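Local coordinates for protein arylamine n-acetyltransferase (Mycobacterium smegmatis, PDB 1W5R) that probably transfers the acetyl group of acetyl-CoA to arylamines, and is held here as a variant with an altered catalytic triad, at residues Pro40-Asp45 with Arg67-Tyr72; Leu211-Val216 with Phe256-Gly261; Glu58-Lys63 with Gln73-Gly78; Pro46-Pro51 with Gly261-Arg266. The protein carries 1 engineered substitution. All coordinates share one frame; numbering follows the deposited sequence.

Contact 1: Pro40-Asp45 with Arg67-Tyr72; sequences PFENLD and RRRGGY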
loop_
_atom_site.group_PDB
_atom_site.type_symbol
_atom_site.label_atom_id
_atom_site.label_comp_id
_atom_site.label_asym_id
_atom_site.label_seq_id
_atom_site.Cartn_x
_atom_site.Cartn_y
_atom_site.Cartn_z
ATOM N N PRO A 40 -4.818 -13.893 -14.330
ATOM C CA PRO A 40 -5.497 -12.739 -13.766
ATOM C C PRO A 40 -6.845 -12.435 -14.423
ATOM O O PRO A 40 -7.091 -12.813 -15.574
ATOM C CB PRO A 40 -4.502 -11.607 -14.028
ATOM C CG PRO A 40 -3.854 -11.998 -15.337
ATOM C CD PRO A 40 -3.708 -13.501 -15.223
ATOM N N PHE A 41 -7.712 -11.765 -13.672
ATOM C CA PHE A 41 -8.870 -11.103 -14.258
ATOM C C PHE A 41 -8.338 -9.876 -15.010
ATOM O O PHE A 41 -7.513 -9.117 -14.494
ATOM C CB PHE A 41 -9.839 -10.664 -13.155
ATOM C CG PHE A 41 -11.120 -10.092 -13.663
ATOM C CD1 PHE A 41 -12.287 -10.859 -13.646
ATOM C CD2 PHE A 41 -11.175 -8.777 -14.147
ATOM C CE1 PHE A 41 -13.501 -10.329 -14.109
ATOM C CE2 PHE A 41 -12.382 -8.236 -14.623
ATOM C CZ PHE A 41 -13.548 -9.023 -14.607
ATOM N N GLU A 42 -8.783 -9.693 -16.247
ATOM C CA GLU A 42 -8.513 -8.433 -16.959
ATOM C C GLU A 42 -9.554 -8.220 -18.036
ATOM O O GLU A 42 -10.133 -9.178 -18.569
ATOM C CB GLU A 42 -7.122 -8.395 -17.595
ATOM C CG GLU A 42 -6.841 -9.622 -18.462
ATOM C CD GLU A 42 -6.444 -9.294 -19.878
ATOM O OE1 GLU A 42 -7.159 -8.498 -20.526
ATOM O OE2 GLU A 42 -5.454 -9.877 -20.355
ATOM N N ASN A 43 -9.778 -6.954 -18.362
ATOM C CA ASN A 43 -10.703 -6.595 -19.439
ATOM C C ASN A 43 -10.024 -5.721 -20.493
ATOM O O ASN A 43 -10.648 -4.820 -21.026
ATOM C CB ASN A 43 -11.919 -5.847 -18.879
ATOM C CG ASN A 43 -11.549 -4.458 -18.404
ATOM O OD1 ASN A 43 -10.470 -4.271 -17.840
ATOM N ND2 ASN A 43 -12.425 -3.476 -18.643
ATOM N N LEU A 44 -8.753 -5.971 -20.781
ATOM C CA LEU A 44 -8.068 -5.134 -21.773
ATOM C C LEU A 44 -8.735 -5.202 -23.154
ATOM O O LEU A 44 -8.770 -4.194 -23.864
ATOM C CB LEU A 44 -6.596 -5.498 -21.883
ATOM C CG LEU A 44 -5.777 -5.031 -20.676
ATOM C CD1 LEU A 44 -4.547 -5.920 -20.523
ATOM C CD2 LEU A 44 -5.401 -3.548 -20.772
ATOM N N ASP A 45 -9.281 -6.363 -23.528
ATOM C CA ASP A 45 -9.933 -6.457 -24.842
ATOM C C ASP A 45 -11.132 -5.493 -24.935
ATOM O O ASP A 45 -11.120 -4.605 -25.781
ATOM C CB ASP A 45 -10.327 -7.898 -25.194
ATOM C CG ASP A 45 -9.158 -8.713 -25.742
ATOM O OD1 ASP A 45 -8.008 -8.203 -25.807
ATOM O OD2 ASP A 45 -9.394 -9.892 -26.112
ATOM N N ARG A 67 -1.628 -17.456 -25.126
ATOM C CA ARG A 67 -1.161 -16.071 -25.285
ATOM C C ARG A 67 -0.827 -15.370 -23.969
ATOM O O ARG A 67 -0.430 -14.198 -23.972
ATOM C CB ARG A 67 -2.148 -15.239 -26.122
ATOM C CG ARG A 67 -2.463 -15.868 -27.490
ATOM C CD ARG A 67 -3.150 -14.948 -28.502
ATOM N NE ARG A 67 -3.914 -13.865 -27.911
ATOM C CZ ARG A 67 -5.238 -13.797 -27.869
ATOM N NH1 ARG A 67 -5.991 -14.765 -28.385
ATOM N NH2 ARG A 67 -5.807 -12.746 -27.298
ATOM N N ARG A 68 -1.004 -16.080 -22.852
ATOM C CA ARG A 68 -0.648 -15.569 -21.520
ATOM C C ARG A 68 -1.327 -14.227 -21.214
ATOM O O ARG A 68 -0.742 -13.303 -20.645
ATOM C CB ARG A 68 0.876 -15.536 -21.326
ATOM C CG ARG A 68 1.499 -16.933 -21.401
ATOM C CD ARG A 68 3.022 -16.883 -21.414
ATOM N NE ARG A 68 3.613 -18.212 -21.587
ATOM C CZ ARG A 68 4.912 -18.454 -21.758
ATOM N NH1 ARG A 68 5.792 -17.455 -21.780
ATOM N NH2 ARG A 68 5.336 -19.705 -21.913
ATOM N N ARG A 69 -2.579 -14.152 -21.635
ATOM C CA ARG A 69 -3.476 -13.067 -21.285
ATOM C C ARG A 69 -4.347 -13.565 -20.148
ATOM O O ARG A 69 -4.412 -14.767 -19.894
ATOM C CB ARG A 69 -4.365 -12.749 -22.488
ATOM C CG ARG A 69 -3.616 -12.064 -23.659
ATOM C CD ARG A 69 -3.327 -10.598 -23.395
ATOM N NE ARG A 69 -4.535 -9.882 -23.008
ATOM C CZ ARG A 69 -5.436 -9.382 -23.856
ATOM N NH1 ARG A 69 -6.513 -8.771 -23.374
ATOM N NH2 ARG A 69 -5.273 -9.483 -25.186
ATOM N N GLY A 70 -5.015 -12.643 -19.458
ATOM C CA GLY A 70 -6.105 -13.041 -18.578
ATOM C C GLY A 70 -7.420 -12.884 -19.317
ATOM O O GLY A 70 -7.476 -12.810 -20.548
ATOM N N GLY A 71 -8.498 -12.815 -18.562
ATOM C CA GLY A 71 -9.805 -12.560 -19.150
ATOM C C GLY A 71 -10.774 -12.166 -18.071
ATOM O O GLY A 71 -10.373 -11.979 -16.908
ATOM N N TYR A 72 -12.028 -11.967 -18.460
ATOM C CA TYR A 72 -13.054 -11.623 -17.487
ATOM C C TYR A 72 -13.972 -12.819 -17.186
ATOM O O TYR A 72 -13.598 -13.955 -17.511
ATOM C CB TYR A 72 -13.746 -10.282 -17.824
ATOM C CG TYR A 72 -14.731 -10.238 -18.985
ATOM C CD1 TYR A 72 -15.387 -9.044 -19.270
ATOM C CD2 TYR A 72 -15.055 -11.369 -19.741
ATOM C CE1 TYR A 72 -16.319 -8.943 -20.297
ATOM C CE2 TYR A 72 -16.015 -11.287 -20.768
ATOM C CZ TYR A 72 -16.643 -10.057 -21.028
ATOM O OH TYR A 72 -17.608 -9.920 -22.003
HETATM O O HOH W 1 -7.637 -11.085 -27.626
#
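Glu42 and Arg69 form a two-pronged, side-on salt bridge. The guanidinium offers NE to Glu42 OE2 at 2.8 Å and NH1 to Glu42 OE1 at 2.9 Å. Each oxygen uses its syn lone pair, and the planes lie 21° apart. Both oxygens also take a backbone N-H: Gly70 N reaches OE2 at 2.9 Å, and Leu44 N meets OE1 nearly along its C-O axis, giving the carboxylate four donors. The guanidinium end, NH1 and NH2, closes on Asp45 OD1 from one face of a carboxylate turned 79° away; Arg69 NH1 lies 2.9 Å from Asp45 OD1. The network extends to Lys63 at Asp45 OD2 and to Asp262 at Arg69 NH2.

Backbone bonds join Glu42 N to Gly71 O (2.9 Å) and, weakly, Gly71 N to Pro40 O (3.3 Å), a single beta bridge between Phe41 and Gly71. Tyr72 CA makes a CH-pi contact over a face of the Phe41 ring, 4.0 Å from its centroid, while Tyr72 CB touches Phe41 CZ.

The short, weakly bonded strand 41-42 is an outermost strand of the five-stranded sheet, beside strand 212-216; residues 67-72 link helix 57-66 to helix 73-87.

Contact 2: Leu211-Val216 with Phe256-Gly261; sequences LTVAVV and FGIDLG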
loop_
_atom_site.group_PDB
_atom_site.type_symbol
_atom_site.label_atom_id
_atom_site.label_comp_id
_atom_site.label_asym_id
_atom_site.label_seq_id
_atom_site.Cartn_x
_atom_site.Cartn_y
_atom_site.Cartn_z
ATOM N N LEU A 211 -10.799 0.143 -16.670
ATOM C CA LEU A 211 -9.853 -0.961 -16.638
ATOM C C LEU A 211 -9.927 -1.671 -15.294
ATOM O O LEU A 211 -9.757 -1.028 -14.251
ATOM C CB LEU A 211 -8.436 -0.401 -16.809
ATOM C CG LEU A 211 -7.278 -1.363 -16.537
ATOM C CD1 LEU A 211 -7.124 -2.341 -17.679
ATOM C CD2 LEU A 211 -5.969 -0.606 -16.317
ATOM N N THR A 212 -10.162 -2.985 -15.315
ATOM C CA THR A 212 -10.127 -3.797 -14.095
ATOM C C THR A 212 -9.167 -4.956 -14.312
ATOM O O THR A 212 -9.294 -5.700 -15.293
ATOM C CB THR A 212 -11.499 -4.378 -13.721
ATOM O OG1 THR A 212 -12.404 -3.314 -13.426
ATOM C CG2 THR A 212 -11.391 -5.303 -12.502
ATOM N N VAL A 213 -8.200 -5.089 -13.406
ATOM C CA VAL A 213 -7.245 -6.193 -13.432
ATOM C C VAL A 213 -7.155 -6.753 -12.019
ATOM O O VAL A 213 -7.117 -5.993 -11.051
ATOM C CB VAL A 213 -5.845 -5.727 -13.941
ATOM C CG1 VAL A 213 -4.894 -6.913 -14.078
ATOM C CG2 VAL A 213 -5.962 -5.015 -15.277
ATOM N N ALA A 214 -7.152 -8.076 -11.872
ATOM C CA ALA A 214 -7.102 -8.634 -10.523
ATOM C C ALA A 214 -6.400 -9.976 -10.483
ATOM O O ALA A 214 -6.286 -10.662 -11.502
ATOM C CB ALA A 214 -8.514 -8.756 -9.928
ATOM N N VAL A 215 -5.918 -10.344 -9.304
ATOM C CA VAL A 215 -5.348 -11.677 -9.103
ATOM C C VAL A 215 -5.440 -11.963 -7.610
ATOM O O VAL A 215 -5.527 -11.031 -6.806
ATOM C CB VAL A 215 -3.891 -11.782 -9.632
ATOM C CG1 VAL A 215 -2.896 -11.039 -8.715
ATOM C CG2 VAL A 215 -3.501 -13.243 -9.853
ATOM N N VAL A 216 -5.445 -13.240 -7.237
ATOM C CA VAL A 216 -5.567 -13.584 -5.822
ATOM C C VAL A 216 -4.521 -14.622 -5.455
ATOM O O VAL A 216 -4.490 -15.709 -6.035
ATOM C CB VAL A 216 -6.978 -14.127 -5.455
ATOM C CG1 VAL A 216 -7.070 -14.433 -3.954
ATOM C CG2 VAL A 216 -8.054 -13.118 -5.842
ATOM N N PHE A 256 0.908 -8.235 -12.559
ATOM C CA PHE A 256 -0.183 -9.129 -12.945
ATOM C C PHE A 256 0.184 -10.179 -13.999
ATOM O O PHE A 256 -0.614 -11.070 -14.311
ATOM C CB PHE A 256 -1.410 -8.311 -13.369
ATOM C CG PHE A 256 -2.076 -7.585 -12.232
ATOM C CD1 PHE A 256 -1.936 -6.207 -12.084
ATOM C CD2 PHE A 256 -2.851 -8.282 -11.307
ATOM C CE1 PHE A 256 -2.572 -5.524 -11.030
ATOM C CE2 PHE A 256 -3.472 -7.626 -10.254
ATOM C CZ PHE A 256 -3.343 -6.237 -10.113
ATOM N N GLY A 257 1.389 -10.075 -14.551
ATOM C CA GLY A 257 1.905 -11.099 -15.463
ATOM C C GLY A 257 1.238 -11.176 -16.827
ATOM O O GLY A 257 1.208 -12.248 -17.444
ATOM N N ILE A 258 0.709 -10.049 -17.301
ATOM C CA ILE A 258 0.019 -10.003 -18.593
ATOM C C ILE A 258 0.963 -9.496 -19.684
ATOM O O ILE A 258 1.575 -8.430 -19.549
ATOM C CB ILE A 258 -1.263 -9.118 -18.545
ATOM C CG1 ILE A 258 -2.273 -9.702 -17.549
ATOM C CG2 ILE A 258 -1.893 -8.984 -19.952
ATOM C CD1 ILE A 258 -3.385 -8.718 -17.152
ATOM N N ASP A 259 1.051 -10.270 -20.764
ATOM C CA ASP A 259 1.859 -9.915 -21.929
ATOM C C ASP A 259 1.105 -8.942 -22.841
ATOM O O ASP A 259 0.161 -9.338 -23.527
ATOM C CB ASP A 259 2.245 -11.188 -22.695
ATOM C CG ASP A 259 3.017 -10.899 -23.985
ATOM O OD1 ASP A 259 3.626 -9.813 -24.103
ATOM O OD2 ASP A 259 3.015 -11.770 -24.877
ATOM N N LEU A 260 1.530 -7.679 -22.841
ATOM C CA LEU A 260 0.903 -6.632 -23.669
ATOM C C LEU A 260 1.404 -6.609 -25.120
ATOM O O LEU A 260 0.834 -5.918 -25.973
ATOM C CB LEU A 260 1.070 -5.254 -23.024
ATOM C CG LEU A 260 0.336 -4.950 -21.712
ATOM C CD1 LEU A 260 0.739 -3.579 -21.204
ATOM C CD2 LEU A 260 -1.181 -5.028 -21.873
ATOM N N GLY A 261 2.469 -7.360 -25.393
ATOM C CA GLY A 261 2.917 -7.597 -26.768
ATOM C C GLY A 261 1.784 -8.134 -27.631
ATOM O O GLY A 261 1.709 -7.835 -28.823
#
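In the five-stranded antiparallel sheet of the chain, Val213 and Val215 of strand 212-216 form an apolar surface against which Phe256 packs, just beyond the end of helix 245-255. The loop leaving that helix lies on the sheet, consistent with the C-terminal alpha/beta part of the arylamine N-acetyltransferase fold. The side-chain contacts are apolar, and no hydrogen bond crosses between residues 211-216 and 256-261.

Val213 provides the central piece. Its CG1, anti to the backbone N (chi1 -175°), stands over one face of the Phe256 ring in a CH-pi contact, 3.6 Å from the centroid and 19° off the ring normal. It is displaced from the centre toward the rim, and its nearest ring atom is Phe256 CG at 3.4 Å. Val215, the next residue facing the same way, meets the CD2-CE2 side of the ring: Val215 CG1 touches Phe256 CD2 at 3.8 Å, and Val215 N lies at the ring edge. Ala214, between the two valines, directs its CB away, but its backbone carbon atoms touch Phe256 CE2. On the neighbouring strand, 220-225, Tyr222 also packs against Phe256.

Gly257, with positive phi, is the first residue to leave the helix, and Ile258 beyond it points to the strand, in touch also with Pro40, Leu44 and Ile252. Farther on, an Asx turn joins Asp259 OD1 to Gly261 N at 3.0 Å. The reach of Ile258 to the strand is a single methyl pair, Ile258 CD1 against Val213 CG1 at 3.9 Å.

Contact 3: Glu58-Lys63 with Gln73-Gly78; sequences EALFAK and QYEHNG. Engineered in segment 73-78: Gln73 (natural residue Cys).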
loop_
_atom_site.group_PDB
_atom_site.type_symbol
_atom_site.label_atom_id
_atom_site.label_comp_id
_atom_site.label_asym_id
_atom_site.label_seq_id
_atom_site.Cartn_x
_atom_site.Cartn_y
_atom_site.Cartn_z
ATOM N N GLU A 58 -11.638 -23.532 -27.960
ATOM C CA GLU A 58 -10.529 -23.111 -28.820
ATOM C C GLU A 58 -10.136 -21.665 -28.556
ATOM O O GLU A 58 -8.955 -21.357 -28.389
ATOM C CB GLU A 58 -10.886 -23.307 -30.309
ATOM C CG GLU A 58 -9.888 -22.662 -31.270
ATOM C CD GLU A 58 -10.121 -23.026 -32.738
ATOM O OE1 GLU A 58 -11.197 -23.575 -33.084
ATOM O OE2 GLU A 58 -9.220 -22.742 -33.555
ATOM N N ALA A 59 -11.140 -20.789 -28.517
ATOM C CA ALA A 59 -10.903 -19.372 -28.302
ATOM C C ALA A 59 -10.343 -19.116 -26.906
ATOM O O ALA A 59 -9.413 -18.336 -26.748
ATOM C CB ALA A 59 -12.172 -18.601 -28.494
ATOM N N LEU A 60 -10.924 -19.757 -25.894
ATOM C CA LEU A 60 -10.522 -19.457 -24.514
ATOM C C LEU A 60 -9.143 -20.015 -24.142
ATOM O O LEU A 60 -8.363 -19.348 -23.450
ATOM C CB LEU A 60 -11.605 -19.912 -23.534
ATOM C CG LEU A 60 -12.957 -19.219 -23.725
ATOM C CD1 LEU A 60 -13.949 -19.695 -22.671
ATOM C CD2 LEU A 60 -12.806 -17.684 -23.703
ATOM N N PHE A 61 -8.840 -21.226 -24.606
ATOM C CA PHE A 61 -7.495 -21.778 -24.411
ATOM C C PHE A 61 -6.459 -20.932 -25.149
ATOM O O PHE A 61 -5.405 -20.605 -24.602
ATOM C CB PHE A 61 -7.424 -23.238 -24.881
ATOM C CG PHE A 61 -7.871 -24.253 -23.851
ATOM C CD1 PHE A 61 -9.221 -24.570 -23.694
ATOM C CD2 PHE A 61 -6.927 -24.930 -23.060
ATOM C CE1 PHE A 61 -9.642 -25.536 -22.749
ATOM C CE2 PHE A 61 -7.336 -25.902 -22.117
ATOM C CZ PHE A 61 -8.690 -26.199 -21.960
ATOM N N ALA A 62 -6.772 -20.536 -26.381
ATOM C CA ALA A 62 -5.829 -19.748 -27.161
ATOM C C ALA A 62 -5.445 -18.450 -26.445
ATOM O O ALA A 62 -4.264 -18.111 -26.355
ATOM C CB ALA A 62 -6.376 -19.472 -28.554
ATOM N N LYS A 63 -6.433 -17.746 -25.904
ATOM C CA LYS A 63 -6.159 -16.475 -25.245
ATOM C C LYS A 63 -5.574 -16.613 -23.833
ATOM O O LYS A 63 -4.530 -16.044 -23.535
ATOM C CB LYS A 63 -7.416 -15.605 -25.207
ATOM C CG LYS A 63 -7.187 -14.248 -24.567
ATOM C CD LYS A 63 -8.459 -13.425 -24.507
ATOM C CE LYS A 63 -8.236 -12.128 -23.762
ATOM N NZ LYS A 63 -9.478 -11.319 -23.680
ATOM N N GLN A 73 -15.114 -12.599 -16.550
ATOM C CA GLN A 73 -15.877 -13.696 -15.956
ATOM C C GLN A 73 -16.191 -14.841 -16.923
ATOM O O GLN A 73 -16.035 -16.026 -16.580
ATOM C CB GLN A 73 -17.170 -13.172 -15.301
ATOM C CG GLN A 73 -18.066 -12.283 -16.136
ATOM C CD GLN A 73 -17.708 -10.791 -16.060
ATOM O OE1 GLN A 73 -16.571 -10.427 -15.772
ATOM N NE2 GLN A 73 -18.692 -9.934 -16.317
ATOM N N TYR A 74 -16.645 -14.499 -18.127
ATOM C CA TYR A 74 -17.021 -15.540 -19.100
ATOM C C TYR A 74 -15.834 -16.348 -19.611
ATOM O O TYR A 74 -15.951 -17.545 -19.960
ATOM C CB TYR A 74 -17.736 -14.926 -20.285
ATOM C CG TYR A 74 -19.049 -14.272 -19.969
ATOM C CD1 TYR A 74 -19.145 -12.888 -19.812
ATOM C CD2 TYR A 74 -20.212 -15.036 -19.816
ATOM C CE1 TYR A 74 -20.370 -12.273 -19.520
ATOM C CE2 TYR A 74 -21.443 -14.436 -19.530
ATOM C CZ TYR A 74 -21.514 -13.057 -19.375
ATOM O OH TYR A 74 -22.713 -12.432 -19.121
ATOM N N GLU A 75 -14.688 -15.684 -19.665
ATOM C CA GLU A 75 -13.473 -16.325 -20.151
ATOM C C GLU A 75 -12.909 -17.255 -19.092
ATOM O O GLU A 75 -12.532 -18.395 -19.381
ATOM C CB GLU A 75 -12.450 -15.266 -20.582
ATOM C CG GLU A 75 -12.920 -14.482 -21.795
ATOM C CD GLU A 75 -12.109 -13.234 -22.043
ATOM O OE1 GLU A 75 -11.470 -13.154 -23.121
ATOM O OE2 GLU A 75 -12.135 -12.320 -21.181
ATOM N N HIS A 76 -12.858 -16.771 -17.852
ATOM C CA HIS A 76 -12.352 -17.575 -16.736
ATOM C C HIS A 76 -13.152 -18.822 -16.476
ATOM O O HIS A 76 -12.617 -19.933 -16.483
ATOM C CB HIS A 76 -12.329 -16.734 -15.469
ATOM C CG HIS A 76 -11.070 -15.950 -15.315
ATOM N ND1 HIS A 76 -9.885 -16.528 -14.908
ATOM C CD2 HIS A 76 -10.793 -14.646 -15.563
ATOM C CE1 HIS A 76 -8.938 -15.607 -14.886
ATOM N NE2 HIS A 76 -9.461 -14.457 -15.287
ATOM N N ASN A 77 -14.434 -18.639 -16.234
ATOM C CA ASN A 77 -15.276 -19.780 -15.902
ATOM C C ASN A 77 -15.573 -20.631 -17.111
ATOM O O ASN A 77 -15.777 -21.842 -16.975
ATOM C CB ASN A 77 -16.522 -19.324 -15.151
ATOM C CG ASN A 77 -16.182 -18.896 -13.725
ATOM O OD1 ASN A 77 -15.309 -19.494 -13.096
ATOM N ND2 ASN A 77 -16.839 -17.852 -13.234
ATOM N N GLY A 78 -15.561 -20.024 -18.287
ATOM C CA GLY A 78 -15.695 -20.822 -19.501
ATOM C C GLY A 78 -14.523 -21.776 -19.598
ATOM O O GLY A 78 -14.711 -22.993 -19.732
#
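The flat carboxylate of Glu75 meets Lys63 at the syn lone pair of OE1, where Lys63 NZ donates a 2.8 Å hydrogen bond within a salt bridge. Glu75 OE2 accepts the backbone N-H of Tyr72, the N-cap residue of helix 73-87, so the group is held at both oxygens. The rings of Tyr74 and His76 serve other neighbours: Tyr74 lies against Ser196 and Val199, and His76 meets the His35 ring at about 60°.

Two consecutive helices joined by the 67-72 loop pack almost at a right angle: segments 58-63 and 73-78 cross at -97°, axes 9.8 Å apart. The extended chains of Lys63 and Glu75 meet between them, Lys63 CG anti to the backbone N (chi1 -178°) and Lys63 CD 3.3 Å from Glu75 OE1. Lys63 NZ also forms a salt bridge with Asp45 OD2, so the buried ammonium sits between two carboxylates, which would be expected to favour its charge.

Gln73, engineered in place of the natural cysteine, which in this family is the acetyl-carrying residue of the catalytic triad, opens the second helix and touches His113. Closer to the crossing, the Leu60 branches divide: CD2 rests on Glu75 CG at 3.7 Å, and Leu60 CD1 on the backbone of Gly78, 3.8 Å from its C atom.

Contact 4: Pro46-Pro51 with Gly261-Arg266; sequences PLLGIP and GDLAGR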
loop_
_atom_site.group_PDB
_atom_site.type_symbol
_atom_site.label_atom_id
_atom_site.label_comp_id
_atom_site.label_asym_id
_atom_site.label_seq_id
_atom_site.Cartn_x
_atom_site.Cartn_y
_atom_site.Cartn_z
ATOM N N PRO A 46 -12.161 -5.636 -24.070
ATOM C CA PRO A 46 -13.293 -4.686 -24.181
ATOM C C PRO A 46 -12.880 -3.233 -23.994
ATOM O O PRO A 46 -13.461 -2.350 -24.630
ATOM C CB PRO A 46 -14.251 -5.096 -23.060
ATOM C CG PRO A 46 -13.780 -6.379 -22.537
ATOM C CD PRO A 46 -12.421 -6.698 -23.074
ATOM N N LEU A 47 -11.896 -2.986 -23.128
ATOM C CA LEU A 47 -11.380 -1.616 -22.954
ATOM C C LEU A 47 -10.907 -1.023 -24.289
ATOM O O LEU A 47 -11.148 0.169 -24.579
ATOM C CB LEU A 47 -10.244 -1.585 -21.915
ATOM C CG LEU A 47 -9.599 -0.205 -21.667
ATOM C CD1 LEU A 47 -10.583 0.765 -21.039
ATOM C CD2 LEU A 47 -8.346 -0.347 -20.820
ATOM N N LEU A 48 -10.285 -1.876 -25.100
ATOM C CA LEU A 48 -9.684 -1.463 -26.368
ATOM C C LEU A 48 -10.641 -1.652 -27.546
ATOM O O LEU A 48 -10.231 -1.554 -28.712
ATOM C CB LEU A 48 -8.381 -2.230 -26.601
ATOM C CG LEU A 48 -7.280 -1.829 -25.606
ATOM C CD1 LEU A 48 -6.189 -2.879 -25.553
ATOM C CD2 LEU A 48 -6.705 -0.450 -25.953
ATOM N N GLY A 49 -11.907 -1.934 -27.248
ATOM C CA GLY A 49 -12.921 -2.084 -28.306
ATOM C C GLY A 49 -12.910 -3.443 -28.994
ATOM O O GLY A 49 -13.478 -3.607 -30.083
ATOM N N ILE A 50 -12.275 -4.429 -28.365
ATOM C CA ILE A 50 -12.261 -5.799 -28.877
ATOM C C ILE A 50 -13.315 -6.598 -28.093
ATOM O O ILE A 50 -13.146 -6.844 -26.894
ATOM C CB ILE A 50 -10.870 -6.455 -28.701
ATOM C CG1 ILE A 50 -9.774 -5.620 -29.387
ATOM C CG2 ILE A 50 -10.877 -7.874 -29.233
ATOM C CD1 ILE A 50 -8.361 -5.927 -28.915
ATOM N N PRO A 51 -14.422 -6.987 -28.750
ATOM C CA PRO A 51 -15.438 -7.775 -28.066
ATOM C C PRO A 51 -14.924 -9.122 -27.568
ATOM O O PRO A 51 -13.955 -9.665 -28.113
ATOM C CB PRO A 51 -16.499 -7.995 -29.159
ATOM C CG PRO A 51 -16.311 -6.840 -30.088
ATOM C CD PRO A 51 -14.824 -6.698 -30.144
ATOM N N GLY A 261 2.469 -7.360 -25.393
ATOM C CA GLY A 261 2.917 -7.597 -26.768
ATOM C C GLY A 261 1.784 -8.134 -27.631
ATOM O O GLY A 261 1.709 -7.835 -28.823
ATOM N N ASP A 262 0.903 -8.917 -27.004
ATOM C CA ASP A 262 -0.354 -9.401 -27.601
ATOM C C ASP A 262 -1.191 -8.278 -28.239
ATOM O O ASP A 262 -1.913 -8.513 -29.212
ATOM C CB ASP A 262 -1.161 -10.164 -26.522
ATOM C CG ASP A 262 -2.648 -10.348 -26.876
ATOM O OD1 ASP A 262 -3.364 -9.347 -27.062
ATOM O OD2 ASP A 262 -3.121 -11.497 -26.922
ATOM N N LEU A 263 -1.083 -7.066 -27.693
ATOM C CA LEU A 263 -1.917 -5.935 -28.118
ATOM C C LEU A 263 -1.150 -4.847 -28.883
ATOM O O LEU A 263 -1.486 -3.662 -28.804
ATOM C CB LEU A 263 -2.642 -5.335 -26.905
ATOM C CG LEU A 263 -3.692 -6.225 -26.228
ATOM C CD1 LEU A 263 -3.935 -5.765 -24.797
ATOM C CD2 LEU A 263 -5.000 -6.276 -27.026
ATOM N N ALA A 264 -0.137 -5.268 -29.639
ATOM C CA ALA A 264 0.700 -4.358 -30.431
ATOM C C ALA A 264 -0.114 -3.469 -31.374
ATOM O O ALA A 264 -1.013 -3.947 -32.075
ATOM C CB ALA A 264 1.732 -5.147 -31.216
ATOM N N GLY A 265 0.223 -2.182 -31.398
ATOM C CA GLY A 265 -0.392 -1.212 -32.348
ATOM C C GLY A 265 -1.803 -0.735 -31.987
ATOM O O GLY A 265 -2.528 -0.195 -32.844
ATOM N N ARG A 266 -2.186 -0.911 -30.732
ATOM C CA ARG A 266 -3.519 -0.503 -30.298
ATOM C C ARG A 266 -3.481 0.736 -29.389
ATOM O O ARG A 266 -4.523 1.226 -28.950
ATOM C CB ARG A 266 -4.245 -1.675 -29.659
ATOM C CG ARG A 266 -4.436 -2.822 -30.637
ATOM C CD ARG A 266 -5.526 -3.819 -30.194
ATOM N NE ARG A 266 -5.779 -4.860 -31.188
ATOM C CZ ARG A 266 -6.825 -4.881 -32.012
ATOM N NH1 ARG A 266 -7.734 -3.915 -31.976
ATOM N NH2 ARG A 266 -6.961 -5.878 -32.875
HETATM O O HOH W 2 -8.063 -1.532 -30.468
#
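Ile50 and Leu48 meet Arg266 and Leu263 through the ends of their side chains. Ile50 CD1 lies over one face of the Arg266 guanidinium, 3.4 Å above its plane and offset toward the rim. Its nearest atoms there are Arg266 NE and CZ, NE being 3.6 Å away, and the two side chains cross at about a right angle. Arg266 is extended from CG to NE, which carries the flat group out across the isoleucine.

The leucines pair more simply. Leu48 CD1 touches Leu263 CD1 at 3.7 Å, and Leu263 CD2 reaches across to Ile50 CD1 at 3.9 Å, so Leu263 packs on both residues. Leu48 CD2 rests near the carbonyl oxygen of Arg266.

No direct hydrogen bond joins the two segments, but a water at the guanidinium edge, in its plane, does. It donates to Leu48 O and accepts from Arg266 NH1, each bond 2.8 Å long.

Outside this shell, Val268 of the following helix backs both Leu48 and Leu263. Arg69 and Arg67 hold Asp262, the residue before Leu263, by salt bridges.

The backbone sets the side chains in place. Residues 263-266 form a type II beta turn, its Arg266 N to Leu263 O bond weak, and this turn brings Leu263 and Arg266 to one side. On the other segment Gly49, with positive phi, is the C-prime residue: Gly49 N bonds Pro46 O at 3.1 Å and Ile50 N bonds Asp45 O. Leu48 and Ile50, flanking that glycine, carry the contact with Leu263 and Arg266, at a helix end closed by a Schellman motif.

In the fold
Contacts 1, 2 and 3 are buried, whereas contact 4 is partly open to solvent and includes a water bridge. Contacts 1 and 2 share the sheet: strands 41-42 and 212-216 are neighbours, joined by Phe41 N to Ala214 O, yet contact 1 is dominated by charges and contact 2 by apolar side chains. Contact 3 joins the two helices on either side of the 67-72 loop and is tied to contact 1 by the Asp45 to Lys63 salt bridge. Contacts 1 and 4 both use helix 44-47, and Asp262 bonds Arg67 and Arg69. Gly261 is common to contacts 2 and 4; within one loop Phe256 and Ile258 meet the sheet, Leu263 and Arg266 the end of helix 44-47.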